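ADP-ribosylation factor-binding protein GGA1 (Saccharomyces cerevisiae, PDB 5CN2) may help regulate membrane traffic through the trans-Golgi network and binds ARF1 and ARF2, the part described here being its C-terminal GAE (gamma-adaptin ear) domain. Local coordinates at residues Q11-D19 with I23-S31; G61-S70 with I82-S92. All coordinates share one frame; numbering follows the deposited sequence.

Interaction 1. Residues Q11-D19 with I23-S31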
# COMPACT_ATOMS: atom_id res chain seq x y z
N GLN A 11 -2.36 -13.44 -6.29
CA GLN A 11 -1.12 -12.85 -5.70
C GLN A 11 -1.26 -11.34 -5.51
O GLN A 11 -1.27 -10.87 -4.38
CB GLN A 11 0.14 -13.21 -6.51
CG GLN A 11 0.69 -14.60 -6.18
CD GLN A 11 2.19 -14.74 -6.38
OE1 GLN A 11 2.65 -15.58 -7.16
NE2 GLN A 11 2.96 -13.94 -5.66
N ARG A 12 -1.39 -10.58 -6.61
CA ARG A 12 -1.51 -9.12 -6.55
C ARG A 12 -2.94 -8.68 -6.37
O ARG A 12 -3.74 -8.82 -7.28
CB ARG A 12 -0.99 -8.47 -7.82
CG ARG A 12 0.50 -8.50 -7.93
CD ARG A 12 1.16 -7.50 -7.01
NE ARG A 12 2.56 -7.51 -7.36
CZ ARG A 12 3.20 -6.56 -8.04
NH1 ARG A 12 2.58 -5.44 -8.41
NH2 ARG A 12 4.48 -6.74 -8.32
N HIS A 13 -3.23 -8.14 -5.18
CA HIS A 13 -4.52 -7.63 -4.84
C HIS A 13 -4.45 -6.11 -5.02
O HIS A 13 -3.40 -5.51 -4.84
CB HIS A 13 -4.85 -7.99 -3.38
CG HIS A 13 -4.64 -9.45 -3.06
ND1 HIS A 13 -5.66 -10.38 -3.15
CD2 HIS A 13 -3.55 -10.12 -2.62
CE1 HIS A 13 -5.19 -11.57 -2.80
NE2 HIS A 13 -3.92 -11.44 -2.47
N ILE A 14 -5.56 -5.49 -5.40
CA ILE A 14 -5.57 -4.08 -5.73
C ILE A 14 -6.08 -3.33 -4.53
O ILE A 14 -7.19 -3.57 -4.08
CB ILE A 14 -6.46 -3.79 -6.96
CG1 ILE A 14 -5.86 -4.49 -8.20
CG2 ILE A 14 -6.54 -2.28 -7.21
CD1 ILE A 14 -6.62 -4.27 -9.49
N LEU A 15 -5.24 -2.44 -4.01
CA LEU A 15 -5.64 -1.55 -2.93
C LEU A 15 -6.40 -0.37 -3.52
O LEU A 15 -7.43 0.05 -3.01
CB LEU A 15 -4.40 -1.04 -2.18
CG LEU A 15 -4.69 -0.33 -0.85
CD1 LEU A 15 -4.99 -1.37 0.21
CD2 LEU A 15 -3.51 0.53 -0.39
N ASN A 16 -5.87 0.18 -4.59
CA ASN A 16 -6.49 1.34 -5.20
C ASN A 16 -6.03 1.55 -6.64
O ASN A 16 -4.87 1.32 -6.99
CB ASN A 16 -6.20 2.59 -4.39
CG ASN A 16 -7.14 3.73 -4.74
OD1 ASN A 16 -6.71 4.79 -5.18
ND2 ASN A 16 -8.42 3.49 -4.58
N GLN A 17 -6.97 1.99 -7.47
CA GLN A 17 -6.68 2.36 -8.83
C GLN A 17 -7.40 3.66 -9.17
O GLN A 17 -8.61 3.69 -9.19
CB GLN A 17 -7.09 1.22 -9.79
CG GLN A 17 -6.39 1.35 -11.15
CD GLN A 17 -6.11 0.02 -11.82
OE1 GLN A 17 -6.72 -1.01 -11.49
NE2 GLN A 17 -5.17 0.03 -12.77
N SER A 18 -6.64 4.73 -9.38
CA SER A 18 -7.15 6.01 -9.84
C SER A 18 -6.77 6.10 -11.31
O SER A 18 -6.46 5.08 -11.93
CB SER A 18 -6.56 7.17 -9.01
OG SER A 18 -5.13 7.19 -9.03
N ASP A 19 -6.80 7.29 -11.90
CA ASP A 19 -6.42 7.45 -13.31
C ASP A 19 -4.91 7.56 -13.50
O ASP A 19 -4.40 7.31 -14.58
CB ASP A 19 -7.09 8.68 -13.90
CG ASP A 19 -8.60 8.55 -13.95
OD1 ASP A 19 -9.09 7.41 -14.09
OD2 ASP A 19 -9.29 9.59 -13.85
N ILE A 23 -2.06 1.15 -6.83
CA ILE A 23 -1.40 0.60 -5.66
C ILE A 23 -1.94 -0.79 -5.58
O ILE A 23 -3.13 -0.97 -5.48
CB ILE A 23 -1.78 1.34 -4.35
CG1 ILE A 23 -1.50 2.83 -4.46
CG2 ILE A 23 -1.04 0.77 -3.17
CD1 ILE A 23 -2.03 3.66 -3.31
N ASP A 24 -1.07 -1.78 -5.62
CA ASP A 24 -1.48 -3.16 -5.38
C ASP A 24 -0.44 -3.84 -4.50
O ASP A 24 0.58 -3.21 -4.12
CB ASP A 24 -1.71 -3.92 -6.70
CG ASP A 24 -0.55 -3.84 -7.66
OD1 ASP A 24 0.60 -3.59 -7.26
OD2 ASP A 24 -0.80 -4.02 -8.86
N TYR A 25 -0.70 -5.10 -4.15
CA TYR A 25 0.14 -5.75 -3.13
C TYR A 25 0.03 -7.25 -3.06
O TYR A 25 -0.99 -7.82 -3.41
CB TYR A 25 -0.18 -5.16 -1.74
CG TYR A 25 -1.58 -5.43 -1.29
CD1 TYR A 25 -2.62 -4.64 -1.71
CD2 TYR A 25 -1.86 -6.49 -0.43
CE1 TYR A 25 -3.91 -4.89 -1.29
CE2 TYR A 25 -3.13 -6.75 -0.00
CZ TYR A 25 -4.16 -5.96 -0.44
OH TYR A 25 -5.44 -6.23 -0.02
N GLU A 26 1.12 -7.87 -2.60
CA GLU A 26 1.15 -9.27 -2.25
C GLU A 26 0.91 -9.39 -0.76
O GLU A 26 1.36 -8.56 0.04
CB GLU A 26 2.50 -9.89 -2.63
CG GLU A 26 2.70 -9.92 -4.14
CD GLU A 26 4.10 -10.28 -4.58
OE1 GLU A 26 5.07 -10.12 -3.82
OE2 GLU A 26 4.23 -10.70 -5.75
N LEU A 27 0.17 -10.41 -0.36
CA LEU A 27 -0.15 -10.61 1.04
C LEU A 27 0.11 -12.06 1.39
O LEU A 27 -0.59 -12.94 0.90
CB LEU A 27 -1.61 -10.27 1.30
CG LEU A 27 -2.09 -10.52 2.73
CD1 LEU A 27 -1.46 -9.54 3.70
CD2 LEU A 27 -3.60 -10.40 2.78
N THR A 28 1.11 -12.29 2.24
CA THR A 28 1.47 -13.64 2.64
C THR A 28 1.40 -13.80 4.15
O THR A 28 1.55 -12.85 4.92
CB THR A 28 2.90 -13.96 2.22
OG1 THR A 28 3.73 -12.83 2.51
CG2 THR A 28 2.96 -14.25 0.76
N ARG A 29 1.17 -15.03 4.58
CA ARG A 29 1.18 -15.35 5.99
C ARG A 29 2.53 -15.94 6.31
O ARG A 29 2.89 -16.95 5.75
CB ARG A 29 0.06 -16.33 6.30
CG ARG A 29 0.16 -16.94 7.68
CD ARG A 29 -1.14 -17.61 8.07
NE ARG A 29 -1.62 -17.06 9.33
CZ ARG A 29 -2.43 -16.02 9.44
NH1 ARG A 29 -2.89 -15.41 8.38
NH2 ARG A 29 -2.79 -15.59 10.63
N GLU A 30 3.30 -15.29 7.18
CA GLU A 30 4.61 -15.82 7.53
C GLU A 30 4.56 -16.78 8.71
O GLU A 30 5.37 -17.68 8.82
CB GLU A 30 5.57 -14.69 7.86
CG GLU A 30 6.14 -13.96 6.66
CD GLU A 30 7.30 -13.07 7.04
OE1 GLU A 30 7.35 -12.60 8.20
OE2 GLU A 30 8.18 -12.86 6.18
N SER A 31 3.62 -16.57 9.61
CA SER A 31 3.53 -17.38 10.80
C SER A 31 2.11 -17.32 11.24
O SER A 31 1.27 -16.72 10.58
CB SER A 31 4.43 -16.83 11.91
OG SER A 31 3.77 -15.76 12.58
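R12 reaches across to D24 and E26 in a network of charges. Its NH1 donates to D24 OD1 at 2.9 Å, a bent bond that meets the oxygen from above the carboxylate plane, and a long, weaker salt bridge joins R12 NE to E26 OE2. The turn at chi2 (-75°) folds the R12 chain over strand 21-29, with the two acids at the edge of its guanidinium. D80 binds R12 NH2, and R22 holds the other oxygen of D24.

Backbone bonds pair H13 with Y25 in both directions, H13 N to Y25 O being nearly straight at 171°. Beyond them comes a classic beta bulge: two residues, L15 and N16, stand opposite the single I23, whose O accepts from L15 N at 3.0 Å and from N16 N at 3.1 Å. The bulge lies in the hairpin of strands 13-17 and 21-29, at one edge of the five-stranded sheet of this immunoglobulin-like ear domain.

Apolar contacts fall on the other side from the salt bridges. H13 CB sits over one face of the Y25 ring, 3.9 Å from its centroid, in a CH-pi contact, while L15 CD2 meets I23 CG2 at 3.7 Å. W103 and T120 of the second sheet pack against L15.

Interaction 2. Residues G61-S70 with I82-S92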
# COMPACT_ATOMS: atom_id res chain seq x y z
N GLY A 61 -6.64 -4.59 15.96
CA GLY A 61 -6.02 -5.60 16.84
C GLY A 61 -4.62 -6.01 16.42
O GLY A 61 -4.25 -7.19 16.50
N THR A 62 -3.84 -5.01 16.03
CA THR A 62 -2.72 -5.22 15.12
C THR A 62 -1.60 -4.24 15.38
O THR A 62 -1.86 -3.05 15.55
CB THR A 62 -3.19 -5.00 13.65
OG1 THR A 62 -3.73 -6.21 13.11
CG2 THR A 62 -2.09 -4.54 12.75
N THR A 63 -0.36 -4.72 15.31
CA THR A 63 0.79 -3.87 15.17
C THR A 63 1.19 -3.86 13.69
O THR A 63 1.34 -4.91 13.05
CB THR A 63 1.96 -4.34 16.08
OG1 THR A 63 1.55 -4.23 17.45
CG2 THR A 63 3.19 -3.48 15.88
N LEU A 64 1.39 -2.66 13.16
CA LEU A 64 1.77 -2.47 11.77
C LEU A 64 3.22 -1.98 11.73
O LEU A 64 3.52 -0.90 12.22
CB LEU A 64 0.83 -1.45 11.16
CG LEU A 64 0.78 -1.17 9.66
CD1 LEU A 64 2.11 -0.62 9.16
CD2 LEU A 64 0.39 -2.39 8.86
N SER A 65 4.13 -2.77 11.16
CA SER A 65 5.51 -2.34 11.01
C SER A 65 5.75 -1.92 9.58
O SER A 65 5.69 -2.77 8.67
CB SER A 65 6.51 -3.44 11.41
OG SER A 65 6.31 -3.82 12.76
N LEU A 66 6.05 -0.64 9.39
CA LEU A 66 6.15 -0.07 8.06
C LEU A 66 7.61 0.29 7.80
O LEU A 66 8.20 1.16 8.48
CB LEU A 66 5.23 1.15 7.92
CG LEU A 66 5.02 1.69 6.50
CD1 LEU A 66 4.60 0.61 5.50
CD2 LEU A 66 3.98 2.80 6.49
N GLN A 67 8.20 -0.40 6.83
CA GLN A 67 9.54 -0.12 6.36
C GLN A 67 9.52 0.97 5.32
O GLN A 67 8.51 1.18 4.67
CB GLN A 67 10.17 -1.37 5.76
CG GLN A 67 10.63 -2.35 6.82
CD GLN A 67 11.20 -3.60 6.18
OE1 GLN A 67 12.10 -3.51 5.36
NE2 GLN A 67 10.66 -4.76 6.55
N PRO A 68 10.63 1.66 5.16
CA PRO A 68 10.60 2.77 4.23
C PRO A 68 10.44 2.34 2.76
O PRO A 68 10.85 1.24 2.35
CB PRO A 68 11.96 3.45 4.44
CG PRO A 68 12.85 2.38 4.97
CD PRO A 68 11.98 1.39 5.69
N GLN A 69 9.83 3.21 1.98
CA GLN A 69 9.68 2.97 0.57
C GLN A 69 11.00 3.10 -0.16
O GLN A 69 11.90 3.81 0.28
CB GLN A 69 8.63 3.89 -0.01
CG GLN A 69 8.92 5.37 0.10
CD GLN A 69 7.79 6.23 -0.47
OE1 GLN A 69 7.96 7.43 -0.66
NE2 GLN A 69 6.65 5.63 -0.73
N SER A 70 11.10 2.39 -1.28
CA SER A 70 12.36 2.25 -2.01
C SER A 70 12.72 3.56 -2.67
O SER A 70 13.88 3.83 -2.90
CB SER A 70 12.26 1.14 -3.06
OG SER A 70 11.26 1.43 -4.03
N ILE A 82 8.00 1.78 -7.33
CA ILE A 82 8.24 1.90 -5.89
C ILE A 82 7.67 0.65 -5.21
O ILE A 82 6.57 0.21 -5.52
CB ILE A 82 7.59 3.17 -5.31
CG1 ILE A 82 8.18 4.43 -5.95
CG2 ILE A 82 7.84 3.25 -3.81
CD1 ILE A 82 7.42 5.69 -5.58
N LYS A 83 8.47 0.08 -4.33
CA LYS A 83 8.09 -1.05 -3.50
C LYS A 83 8.18 -0.61 -2.03
O LYS A 83 9.06 0.19 -1.65
CB LYS A 83 9.05 -2.21 -3.76
CG LYS A 83 8.76 -3.49 -2.98
CD LYS A 83 10.02 -4.31 -2.67
CE LYS A 83 10.23 -5.43 -3.67
NZ LYS A 83 11.59 -6.03 -3.59
N GLN A 84 7.29 -1.14 -1.19
CA GLN A 84 7.32 -0.85 0.24
C GLN A 84 6.80 -2.00 1.08
O GLN A 84 5.63 -2.38 0.94
CB GLN A 84 6.49 0.39 0.55
CG GLN A 84 6.53 0.74 2.04
CD GLN A 84 5.98 2.11 2.37
OE1 GLN A 84 6.47 2.74 3.31
NE2 GLN A 84 4.99 2.58 1.63
N ILE A 85 7.66 -2.49 1.97
CA ILE A 85 7.36 -3.64 2.82
C ILE A 85 6.69 -3.24 4.13
O ILE A 85 7.09 -2.28 4.79
CB ILE A 85 8.62 -4.42 3.22
CG1 ILE A 85 9.49 -4.74 2.00
CG2 ILE A 85 8.24 -5.72 3.94
CD1 ILE A 85 8.79 -5.56 0.96
N ALA A 86 5.66 -3.99 4.50
CA ALA A 86 5.03 -3.85 5.80
C ALA A 86 4.75 -5.21 6.41
O ALA A 86 4.74 -6.24 5.71
CB ALA A 86 3.73 -3.06 5.68
N SER A 87 4.51 -5.23 7.70
CA SER A 87 3.98 -6.43 8.32
C SER A 87 2.86 -6.10 9.29
O SER A 87 2.70 -4.96 9.75
CB SER A 87 5.08 -7.24 8.97
OG SER A 87 5.64 -6.53 10.03
N VAL A 88 2.03 -7.10 9.53
CA VAL A 88 0.84 -6.97 10.33
C VAL A 88 0.91 -8.10 11.33
O VAL A 88 1.11 -9.25 10.93
CB VAL A 88 -0.43 -7.15 9.48
CG1 VAL A 88 -1.64 -6.59 10.22
CG2 VAL A 88 -0.28 -6.46 8.15
N GLU A 89 0.74 -7.77 12.60
CA GLU A 89 0.94 -8.72 13.67
C GLU A 89 -0.09 -8.51 14.77
O GLU A 89 -0.54 -7.39 14.99
CB GLU A 89 2.32 -8.53 14.29
CG GLU A 89 3.40 -9.43 13.77
CD GLU A 89 4.75 -9.12 14.42
OE1 GLU A 89 5.14 -7.92 14.45
OE2 GLU A 89 5.42 -10.07 14.91
N GLY A 90 -0.43 -9.58 15.47
CA GLY A 90 -1.30 -9.45 16.64
C GLY A 90 -2.52 -10.33 16.59
O GLY A 90 -2.69 -11.16 15.69
N ILE A 91 -3.40 -10.12 17.55
CA ILE A 91 -4.48 -11.05 17.79
C ILE A 91 -5.38 -11.16 16.54
O ILE A 91 -5.76 -12.26 16.13
CB ILE A 91 -5.22 -10.71 19.12
CG1 ILE A 91 -6.18 -11.84 19.55
CG2 ILE A 91 -5.97 -9.39 19.03
CD1 ILE A 91 -5.54 -13.21 19.71
N SER A 92 -5.67 -10.05 15.89
CA SER A 92 -6.53 -10.10 14.71
C SER A 92 -5.98 -10.95 13.55
O SER A 92 -6.76 -11.55 12.82
CB SER A 92 -6.86 -8.70 14.22
OG SER A 92 -7.85 -8.16 15.07
O HOH W 1 4.01 -5.79 12.69
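T63 pairs with E89, and S65 with S87, through two-way backbone hydrogen bonds; T63 N to E89 O, at 2.7 Å, is the shortest. Q67 N continues the ladder to I85 O. After P68 the chain still runs beside segment 82-92, and S70 bonds to K83 twice: its N donates to K83 O, and its OG accepts from K83 N at 3.1 Å, almost straight at 173°. With chi1 near 61°, OG lies between the S70 backbone N and carbonyl carbon, within reach of the K83 N-H. At the far end S92 N, in the first turn of helix 91-94, gives a longer bond to G61 O.

These bonds attach strand 63-66, an edge strand of the five-stranded antiparallel sheet, to strand 78-89, its hairpin partner, whose other edge bonds to strand 34-43. G90 occupies the N-cap position of the helix, with backbone angles that call for glycine.

On the face carrying S65, S87 and E89 a water bridges the strands, hydrogen-bonding S65 OG, S87 OG, T63 O and E89 OE1.

The face turned to the second sheet is mostly apolar. T62 CG2 presses on V88 CG1 at 3.3 Å, tighter than usual, L64 CD2 lies 4.2 Å from V88 CG2, and L66 CD1 rests on A86 CB at 3.8 Å. The buried Q84 extends from a CG anti to the backbone N (chi1 -179°), 3.3 Å from Q67 O, and its side chain crosses L66 at about a right angle. It also packs on Q69 and on L54 of strand 52-56. An alanine at Q84 would strip these contacts and is likely to leave a gap between L66, Q69 and L54.

From the N terminus, interaction 1 closes first, as the chain turns back within a few residues from strand 13-17 into strand 21-29. Strand 34-43 follows, and then strand 52-56, which belongs to the three-stranded sheet. Interaction 2 closes a second, wider loop, bringing segment 61-70 against segment 82-92. The two loops are in series and neither nest nor cross. Both belong to the five-stranded sheet, where strand 34-43 lies between the two hairpins and bonds to strands 21-29 and 78-89. Their centres are about 13 Å apart and their nearest atoms about 6 Å; the two contacts lie at opposite edges of the sheet and do not touch.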